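Local coordinates for protein aminopeptidase C (Lactobacillus rhamnosus, PDB 4K7C) that probably removes amino acids from the N-termini of peptides as a cysteine aminopeptidase of the C1-like, papain-clan family, and assembles as a hexamer, at residues 38-43 with 324-329; 110-115 with 206-211; 228-231 with 237-240. One frame throughout, in Å; residues are numbered along the deposited sequence.

Three contacts in one chain illustrate how chemistry follows place in a fold. Contact 2 is the buried one: two helices, 96-117 and 197-219, meet through a tyrosine that offers both a greasy face and a polar end. Contact 1, partly buried, brings the turn between helices 23-39 and 42-47 up to the end of strand 325-326, where two carboxyl groups meet. Contact 3, also partly buried, is local, a hairpin joined by paired backbone bonds, with side-chain contacts on both faces. No element serves two contacts, although helix 197-219 precedes the hairpin's first strand in the chain. Contacts 1 and 2 lie on opposite sides of the chain's centre, about 44 Å apart between centres.

Contact 1: 38-43 with 324-329; sequences TAENTD and SSDRQL
E40 and D326 make a carboxyl-carboxyl contact, a small polar meeting between the turn that links helix 23-39 to helix 42-47 and the end of the short strand 325-326. Only 86 Å² is buried between the two segments, and the pair carries nearly all of it. E40 OE2 lies 2.5 Å from D326 OD2, while E40 OE1 stands farther off from that oxygen, at 3.2 Å. The two side chains cross at about a right angle, with their carboxyl planes 75° apart. E40 reaches across as an extended chain, its CG swung to the far side from the backbone N (chi1 -172°). Beside the pair, L329 brings CD1 to 4.0 Å from E40 OE2, an apolar neighbour for that oxygen.

The other oxygen of D326 is taken up within its own segment. OD1 accepts from Q328 N at 3.0 Å, nearly along its C-O bond, and from L329 N at 2.9 Å, from above the carboxyl plane. These bonds form an Asx turn and the wider Asx motif, and together they limit the rotation of the group that presents OD2 to E40. On the other segment N41 is the N-cap of helix 42-47, its OD1 accepting from D43 N. A glycerol, probably from the crystallisation liquor, bonds to E40 OE1, and N32 of a second subunit packs on E40.

Two carboxyl oxygens this close would repel if both groups were ionised, so one of the acids probably keeps a proton, with its pKa likely raised above that of an isolated side chain.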
loop_
_atom_site.group_PDB
_atom_site.type_symbol
_atom_site.label_atom_id
_atom_site.label_comp_id
_atom_site.label_asym_id
_atom_site.label_seq_id
_atom_site.Cartn_x
_atom_site.Cartn_y
_atom_site.Cartn_z
ATOM N N THR A 38 8.163 -23.608 8.929
ATOM C CA THR A 38 7.748 -24.882 9.568
ATOM C C THR A 38 8.662 -25.269 10.743
ATOM O O THR A 38 8.260 -25.642 11.802
ATOM C CB THR A 38 7.629 -26.031 8.506
ATOM O OG1 THR A 38 6.661 -25.632 7.526
ATOM C CG2 THR A 38 7.203 -27.301 9.246
ATOM N N ALA A 39 9.947 -25.057 10.568
ATOM C CA ALA A 39 10.973 -25.459 11.494
ATOM C C ALA A 39 11.368 -24.498 12.599
ATOM O O ALA A 39 12.117 -24.906 13.477
ATOM C CB ALA A 39 12.233 -25.753 10.695
ATOM N N GLU A 40 10.875 -23.254 12.568
ATOM C CA GLU A 40 11.382 -22.204 13.470
ATOM C C GLU A 40 10.840 -22.507 14.908
ATOM O O GLU A 40 9.713 -22.972 15.104
ATOM C CB GLU A 40 11.023 -20.830 12.957
ATOM C CG GLU A 40 11.715 -19.757 13.778
ATOM C CD GLU A 40 11.867 -18.421 13.074
ATOM O OE1 GLU A 40 11.539 -18.370 11.862
ATOM O OE2 GLU A 40 12.397 -17.464 13.771
ATOM N N ASN A 41 11.750 -22.347 15.849
ATOM C CA ASN A 41 11.655 -22.824 17.224
ATOM C C ASN A 41 11.552 -21.668 18.209
ATOM O O ASN A 41 12.529 -20.915 18.476
ATOM C CB ASN A 41 12.924 -23.599 17.450
ATOM C CG ASN A 41 13.044 -24.170 18.825
ATOM O OD1 ASN A 41 12.125 -24.220 19.651
ATOM N ND2 ASN A 41 14.217 -24.544 19.112
ATOM N N THR A 42 10.397 -21.588 18.831
ATOM C CA THR A 42 10.109 -20.581 19.812
ATOM C C THR A 42 11.017 -20.724 21.068
ATOM O O THR A 42 11.303 -19.734 21.697
ATOM C CB THR A 42 8.657 -20.611 20.143
ATOM O OG1 THR A 42 7.966 -20.196 18.972
ATOM C CG2 THR A 42 8.321 -19.673 21.247
ATOM N N ASP A 43 11.505 -21.903 21.380
ATOM C CA ASP A 43 12.485 -22.050 22.520
ATOM C C ASP A 43 13.756 -21.174 22.316
ATOM O O ASP A 43 14.350 -20.646 23.252
ATOM C CB ASP A 43 12.951 -23.464 22.715
ATOM C CG ASP A 43 11.789 -24.434 23.120
ATOM O OD1 ASP A 43 10.695 -23.969 23.424
ATOM O OD2 ASP A 43 11.978 -25.664 23.048
ATOM N N SER A 324 21.627 -20.748 9.737
ATOM C CA SER A 324 20.906 -20.958 11.020
ATOM C C SER A 324 20.509 -19.623 11.653
ATOM O O SER A 324 20.754 -19.283 12.805
ATOM C CB SER A 324 21.713 -21.940 11.910
ATOM O OG SER A 324 21.042 -22.246 13.083
ATOM N N SER A 325 19.780 -18.848 10.840
ATOM C CA SER A 325 19.450 -17.516 11.175
ATOM C C SER A 325 18.036 -17.101 10.767
ATOM O O SER A 325 17.573 -17.421 9.705
ATOM C CB SER A 325 20.465 -16.503 10.570
ATOM O OG SER A 325 20.479 -16.612 9.184
ATOM N N ASP A 326 17.401 -16.322 11.618
ATOM C CA ASP A 326 16.165 -15.634 11.231
ATOM C C ASP A 326 16.599 -14.134 11.076
ATOM O O ASP A 326 16.786 -13.437 12.059
ATOM C CB ASP A 326 15.078 -15.754 12.288
ATOM C CG ASP A 326 13.813 -14.997 11.945
ATOM O OD1 ASP A 326 13.884 -13.939 11.240
ATOM O OD2 ASP A 326 12.726 -15.406 12.457
ATOM N N ARG A 327 16.694 -13.716 9.827
ATOM C CA ARG A 327 17.227 -12.388 9.468
ATOM C C ARG A 327 16.243 -11.248 9.520
ATOM O O ARG A 327 16.628 -10.088 9.307
ATOM C CB ARG A 327 17.933 -12.501 8.108
ATOM C CG ARG A 327 19.119 -13.402 8.321
ATOM C CD ARG A 327 20.036 -13.563 7.179
ATOM N NE ARG A 327 19.479 -14.218 6.010
ATOM C CZ ARG A 327 19.045 -15.484 5.924
ATOM N NH1 ARG A 327 18.938 -16.351 6.968
ATOM N NH2 ARG A 327 18.677 -15.888 4.717
ATOM N N GLN A 328 14.999 -11.559 9.859
ATOM C CA GLN A 328 14.015 -10.568 10.164
ATOM C C GLN A 328 13.987 -10.281 11.635
ATOM O O GLN A 328 14.041 -9.082 12.043
ATOM C CB GLN A 328 12.596 -10.951 9.575
ATOM C CG GLN A 328 11.516 -9.953 9.981
ATOM C CD GLN A 328 11.795 -8.526 9.435
ATOM O OE1 GLN A 328 11.648 -7.523 10.174
ATOM N NE2 GLN A 328 12.252 -8.453 8.160
ATOM N N LEU A 329 13.870 -11.302 12.466
ATOM C CA LEU A 329 13.839 -11.147 13.915
ATOM C C LEU A 329 15.253 -10.857 14.434
ATOM O O LEU A 329 15.390 -10.424 15.527
ATOM C CB LEU A 329 13.258 -12.331 14.611
ATOM C CG LEU A 329 11.810 -12.532 14.266
ATOM C CD1 LEU A 329 11.281 -13.770 14.998
ATOM C CD2 LEU A 329 10.944 -11.286 14.588
#

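Contact 2: 110-115 with 206-211; sequences YFYENV and KMLAED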
loop_
_atom_site.group_PDB
_atom_site.type_symbol
_atom_site.label_atom_id
_atom_site.label_comp_id
_atom_site.label_asym_id
_atom_site.label_seq_id
_atom_site.Cartn_x
_atom_site.Cartn_y
_atom_site.Cartn_z
ATOM N N TYR A 110 44.244 -2.514 -8.846
ATOM C CA TYR A 110 44.586 -3.866 -8.372
ATOM C C TYR A 110 44.329 -4.951 -9.390
ATOM O O TYR A 110 45.229 -5.736 -9.671
ATOM C CB TYR A 110 43.923 -4.182 -7.004
ATOM C CG TYR A 110 44.695 -5.161 -6.167
ATOM C CD1 TYR A 110 45.567 -4.708 -5.207
ATOM C CD2 TYR A 110 44.545 -6.519 -6.299
ATOM C CE1 TYR A 110 46.279 -5.546 -4.403
ATOM C CE2 TYR A 110 45.286 -7.385 -5.489
ATOM C CZ TYR A 110 46.162 -6.884 -4.568
ATOM O OH TYR A 110 46.907 -7.677 -3.722
ATOM N N PHE A 111 43.144 -4.931 -10.017
ATOM C CA PHE A 111 42.783 -5.861 -11.051
ATOM C C PHE A 111 43.749 -5.774 -12.257
ATOM O O PHE A 111 44.212 -6.793 -12.761
ATOM C CB PHE A 111 41.329 -5.614 -11.493
ATOM C CG PHE A 111 40.917 -6.426 -12.688
ATOM C CD1 PHE A 111 40.461 -7.734 -12.555
ATOM C CD2 PHE A 111 40.915 -5.844 -13.935
ATOM C CE1 PHE A 111 40.080 -8.440 -13.697
ATOM C CE2 PHE A 111 40.586 -6.525 -15.058
ATOM C CZ PHE A 111 40.134 -7.852 -14.954
ATOM N N TYR A 112 44.053 -4.569 -12.708
ATOM C CA TYR A 112 44.928 -4.417 -13.869
ATOM C C TYR A 112 46.307 -5.011 -13.538
ATOM O O TYR A 112 46.958 -5.618 -14.409
ATOM C CB TYR A 112 45.075 -2.986 -14.266
ATOM C CG TYR A 112 43.832 -2.303 -14.748
ATOM C CD1 TYR A 112 42.874 -2.964 -15.528
ATOM C CD2 TYR A 112 43.603 -0.945 -14.469
ATOM C CE1 TYR A 112 41.747 -2.314 -16.042
ATOM C CE2 TYR A 112 42.486 -0.276 -14.972
ATOM C CZ TYR A 112 41.518 -0.949 -15.716
ATOM O OH TYR A 112 40.369 -0.325 -16.243
ATOM N N GLU A 113 46.776 -4.789 -12.336
ATOM C CA GLU A 113 48.111 -5.271 -11.953
ATOM C C GLU A 113 48.075 -6.802 -11.882
ATOM O O GLU A 113 49.063 -7.496 -12.247
ATOM C CB GLU A 113 48.595 -4.624 -10.646
ATOM C CG GLU A 113 49.005 -3.160 -10.830
ATOM C CD GLU A 113 50.208 -3.030 -11.755
ATOM O OE1 GLU A 113 51.103 -3.929 -11.617
ATOM O OE2 GLU A 113 50.257 -2.090 -12.590
ATOM N N ASN A 114 46.961 -7.348 -11.421
ATOM C CA ASN A 114 46.793 -8.826 -11.425
ATOM C C ASN A 114 46.741 -9.433 -12.803
ATOM O O ASN A 114 47.316 -10.531 -13.042
ATOM C CB ASN A 114 45.603 -9.267 -10.559
ATOM C CG ASN A 114 45.953 -9.298 -9.085
ATOM O OD1 ASN A 114 47.112 -9.444 -8.723
ATOM N ND2 ASN A 114 44.943 -9.173 -8.203
ATOM N N VAL A 115 46.093 -8.741 -13.737
ATOM C CA VAL A 115 46.040 -9.148 -15.084
ATOM C C VAL A 115 47.445 -9.098 -15.737
ATOM O O VAL A 115 47.815 -10.026 -16.509
ATOM C CB VAL A 115 45.118 -8.224 -15.937
ATOM C CG1 VAL A 115 45.239 -8.522 -17.381
ATOM C CG2 VAL A 115 43.644 -8.458 -15.540
ATOM N N LYS A 206 45.283 5.655 -18.973
ATOM C CA LYS A 206 44.137 6.077 -19.727
ATOM C C LYS A 206 42.904 5.275 -19.209
ATOM O O LYS A 206 41.841 5.891 -19.026
ATOM C CB LYS A 206 44.372 5.880 -21.225
ATOM C CG LYS A 206 43.133 6.008 -22.121
ATOM C CD LYS A 206 43.142 5.119 -23.390
ATOM C CE LYS A 206 41.739 4.567 -23.805
ATOM N NZ LYS A 206 41.359 3.249 -23.168
HETATM N N MSE A 207 43.100 3.978 -18.965
HETATM C CA MSE A 207 42.014 3.056 -18.453
HETATM C C MSE A 207 41.511 3.561 -17.114
HETATM O O MSE A 207 40.286 3.686 -16.896
HETATM C CB MSE A 207 42.491 1.642 -18.266
HETATM C CG MSE A 207 42.832 1.041 -19.620
HETATM SE SE MSE A 207 43.841 -0.624 -19.289
HETATM C CE MSE A 207 44.023 -0.862 -21.209
ATOM N N LEU A 208 42.428 3.930 -16.255
ATOM C CA LEU A 208 42.121 4.467 -14.924
ATOM C C LEU A 208 41.414 5.791 -14.997
ATOM O O LEU A 208 40.524 6.020 -14.172
ATOM C CB LEU A 208 43.336 4.528 -14.010
ATOM C CG LEU A 208 43.847 3.154 -13.546
ATOM C CD1 LEU A 208 45.130 3.302 -12.816
ATOM C CD2 LEU A 208 42.893 2.457 -12.647
ATOM N N ALA A 209 41.767 6.666 -15.955
ATOM C CA ALA A 209 41.095 7.964 -16.118
ATOM C C ALA A 209 39.610 7.728 -16.397
ATOM O O ALA A 209 38.785 8.387 -15.880
ATOM C CB ALA A 209 41.659 8.831 -17.229
ATOM N N GLU A 210 39.329 6.783 -17.259
ATOM C CA GLU A 210 37.949 6.382 -17.562
ATOM C C GLU A 210 37.269 5.796 -16.348
ATOM O O GLU A 210 36.130 6.160 -16.107
ATOM C CB GLU A 210 37.980 5.360 -18.698
ATOM C CG GLU A 210 38.492 5.940 -20.006
ATOM C CD GLU A 210 39.011 4.925 -21.016
ATOM O OE1 GLU A 210 39.309 3.771 -20.593
ATOM O OE2 GLU A 210 39.040 5.278 -22.204
ATOM N N ASP A 211 37.894 4.869 -15.635
ATOM C CA ASP A 211 37.321 4.340 -14.419
ATOM C C ASP A 211 37.011 5.430 -13.376
ATOM O O ASP A 211 35.968 5.373 -12.696
ATOM C CB ASP A 211 38.225 3.260 -13.803
ATOM C CG ASP A 211 38.561 2.137 -14.784
ATOM O OD1 ASP A 211 37.817 2.050 -15.798
ATOM O OD2 ASP A 211 39.602 1.386 -14.528
#
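Y112 extends its ring from helix 96-117 to helix 197-219, where M207, L208 and D211 receive it at a face, an edge and the hydroxyl end. The selenium of the selenomethionine M207 sits over one face, 4.3 Å from the ring centroid and toward the rim, in a Met-aromatic contact. M207 CG is anti to its carbonyl carbon (chi1 -66°), and the extended chain beyond sets the selenium over the face, while M207 CB comes to 3.5 Å from Y112 OH. L208 takes the edge: its CD2 is 3.6 Å from Y112 CE2, and the leucine and the tyrosine lie alongside in opposed senses. D211 reaches the hydroxyl from the facing helix, its carboxylate turned 29° from the ring plane, with OD2 2.5 Å from Y112 OH.

The short segments run roughly antiparallel, at 151°, with axes 11.9 Å apart at their closest, a separation bridged by the tyrosine. Helix 170-192 packs alongside: L180 and L187 touch Y112, and K179 forms a salt bridge with D211 OD1. D183 of that helix is a second, weak partner for the hydroxyl.

The hydroxyl, on a buried tyrosine, thus has D211 as its close partner, with K179 nearby. The lysine on the far oxygen of D211 would be expected to offset part of the negative charge of the two acids and to favour the ionised form of D211.

Contact 3: 228-231 with 237-240; sequences FEYR and YHID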
loop_
_atom_site.group_PDB
_atom_site.type_symbol
_atom_site.label_atom_id
_atom_site.label_comp_id
_atom_site.label_asym_id
_atom_site.label_seq_id
_atom_site.Cartn_x
_atom_site.Cartn_y
_atom_site.Cartn_z
ATOM N N PHE A 228 33.500 21.364 9.175
ATOM C CA PHE A 228 32.664 20.447 9.946
ATOM C C PHE A 228 31.950 21.282 11.018
ATOM O O PHE A 228 32.630 21.893 11.840
ATOM C CB PHE A 228 33.562 19.437 10.571
ATOM C CG PHE A 228 32.867 18.365 11.399
ATOM C CD1 PHE A 228 31.667 17.797 10.988
ATOM C CD2 PHE A 228 33.473 17.884 12.515
ATOM C CE1 PHE A 228 31.054 16.812 11.742
ATOM C CE2 PHE A 228 32.912 16.845 13.247
ATOM C CZ PHE A 228 31.695 16.316 12.852
ATOM N N GLU A 229 30.607 21.364 10.976
ATOM C CA GLU A 229 29.824 22.076 11.951
ATOM C C GLU A 229 28.822 21.064 12.589
ATOM O O GLU A 229 28.257 20.261 11.862
ATOM C CB GLU A 229 28.969 23.143 11.245
ATOM C CG GLU A 229 29.704 24.324 10.649
ATOM C CD GLU A 229 28.767 25.384 10.073
ATOM O OE1 GLU A 229 28.224 26.193 10.844
ATOM O OE2 GLU A 229 28.710 25.509 8.808
ATOM N N TYR A 230 28.687 21.071 13.894
ATOM C CA TYR A 230 27.800 20.191 14.605
ATOM C C TYR A 230 27.443 20.763 15.997
ATOM O O TYR A 230 28.055 21.703 16.456
ATOM C CB TYR A 230 28.382 18.795 14.767
ATOM C CG TYR A 230 29.581 18.739 15.667
ATOM C CD1 TYR A 230 30.885 18.978 15.180
ATOM C CD2 TYR A 230 29.429 18.453 17.013
ATOM C CE1 TYR A 230 31.967 18.977 16.007
ATOM C CE2 TYR A 230 30.525 18.410 17.831
ATOM C CZ TYR A 230 31.773 18.699 17.319
ATOM O OH TYR A 230 32.803 18.640 18.163
ATOM N N ARG A 231 26.389 20.216 16.576
ATOM C CA ARG A 231 26.022 20.424 17.958
ATOM C C ARG A 231 26.212 19.137 18.707
ATOM O O ARG A 231 25.757 18.048 18.278
ATOM C CB ARG A 231 24.578 20.908 18.109
ATOM C CG ARG A 231 24.470 22.354 17.770
ATOM C CD ARG A 231 23.298 23.046 18.393
ATOM N NE ARG A 231 23.181 24.427 17.893
ATOM C CZ ARG A 231 23.318 25.499 18.664
ATOM N NH1 ARG A 231 23.600 25.371 19.972
ATOM N NH2 ARG A 231 23.185 26.689 18.159
ATOM N N TYR A 237 27.306 24.327 20.058
ATOM C CA TYR A 237 27.711 24.394 18.670
ATOM C C TYR A 237 29.233 24.365 18.556
ATOM O O TYR A 237 29.939 24.966 19.376
ATOM C CB TYR A 237 27.179 25.696 18.072
ATOM C CG TYR A 237 27.726 26.076 16.698
ATOM C CD1 TYR A 237 27.096 25.631 15.528
ATOM C CD2 TYR A 237 28.841 26.890 16.569
ATOM C CE1 TYR A 237 27.579 25.996 14.261
ATOM C CE2 TYR A 237 29.342 27.238 15.318
ATOM C CZ TYR A 237 28.710 26.796 14.159
ATOM O OH TYR A 237 29.211 27.205 12.960
ATOM N N HIS A 238 29.712 23.704 17.502
ATOM C CA HIS A 238 31.143 23.611 17.163
ATOM C C HIS A 238 31.341 23.755 15.671
ATOM O O HIS A 238 30.500 23.275 14.861
ATOM C CB HIS A 238 31.745 22.252 17.587
ATOM C CG HIS A 238 31.626 21.958 19.044
ATOM N ND1 HIS A 238 32.600 22.324 19.943
ATOM C CD2 HIS A 238 30.711 21.252 19.758
ATOM C CE1 HIS A 238 32.262 21.911 21.160
ATOM N NE2 HIS A 238 31.117 21.263 21.079
ATOM N N ILE A 239 32.422 24.465 15.287
ATOM C CA ILE A 239 32.836 24.562 13.902
ATOM C C ILE A 239 34.336 24.333 13.779
ATOM O O ILE A 239 35.106 24.910 14.533
ATOM C CB ILE A 239 32.419 25.874 13.252
ATOM C CG1 ILE A 239 32.814 25.819 11.788
ATOM C CG2 ILE A 239 32.941 27.101 13.972
ATOM C CD1 ILE A 239 32.220 26.940 11.006
ATOM N N ASP A 240 34.714 23.447 12.872
ATOM C CA ASP A 240 36.099 23.109 12.677
ATOM C C ASP A 240 36.340 23.312 11.160
ATOM O O ASP A 240 35.711 22.665 10.315
ATOM C CB ASP A 240 36.318 21.693 13.162
ATOM C CG ASP A 240 37.745 21.306 13.300
ATOM O OD1 ASP A 240 38.620 22.038 12.807
ATOM O OD2 ASP A 240 37.961 20.197 13.864
#
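Four main-chain hydrogen bonds join strands 226-231 and 237-243 into an antiparallel hairpin, pairing F228 with D240 and Y230 with H238. The F228 N to D240 O bond is 2.8 Å and nearly straight, at 172°.

E229, opposite I239 in a non-hydrogen-bonded pair, also reaches diagonally to Y237, which lies opposite R231 on the same face. With CG anti to the backbone N (chi1 169°), Y237 brings OH to donate to E229 OE1 at 2.5 Å, on its anti side but 34° out of the carboxylate plane. I239 lies alongside, its CG1 3.6 Å from E229 CG. With an alanine in place of E229, the Y237 hydroxyl would probably lose its acceptor and a gap would open beside I239. R231 lays its guanidinium flat over Y237 CB.

On the other face, H238 CB makes a CH-pi contact with the Y230 ring; the near-parallel rings are so offset that little of one lies over the other. D232 holds H238 NE2, K251 pairs with D240, and K235 O accepts from R231 NH1.

R231 NH2 donates to F52 O of a fifth subunit, whose D372 brings a like charge close to E229. That acid would tend to raise the pKa of E229, whereas the bond from Y237 should help stabilise its negative charge.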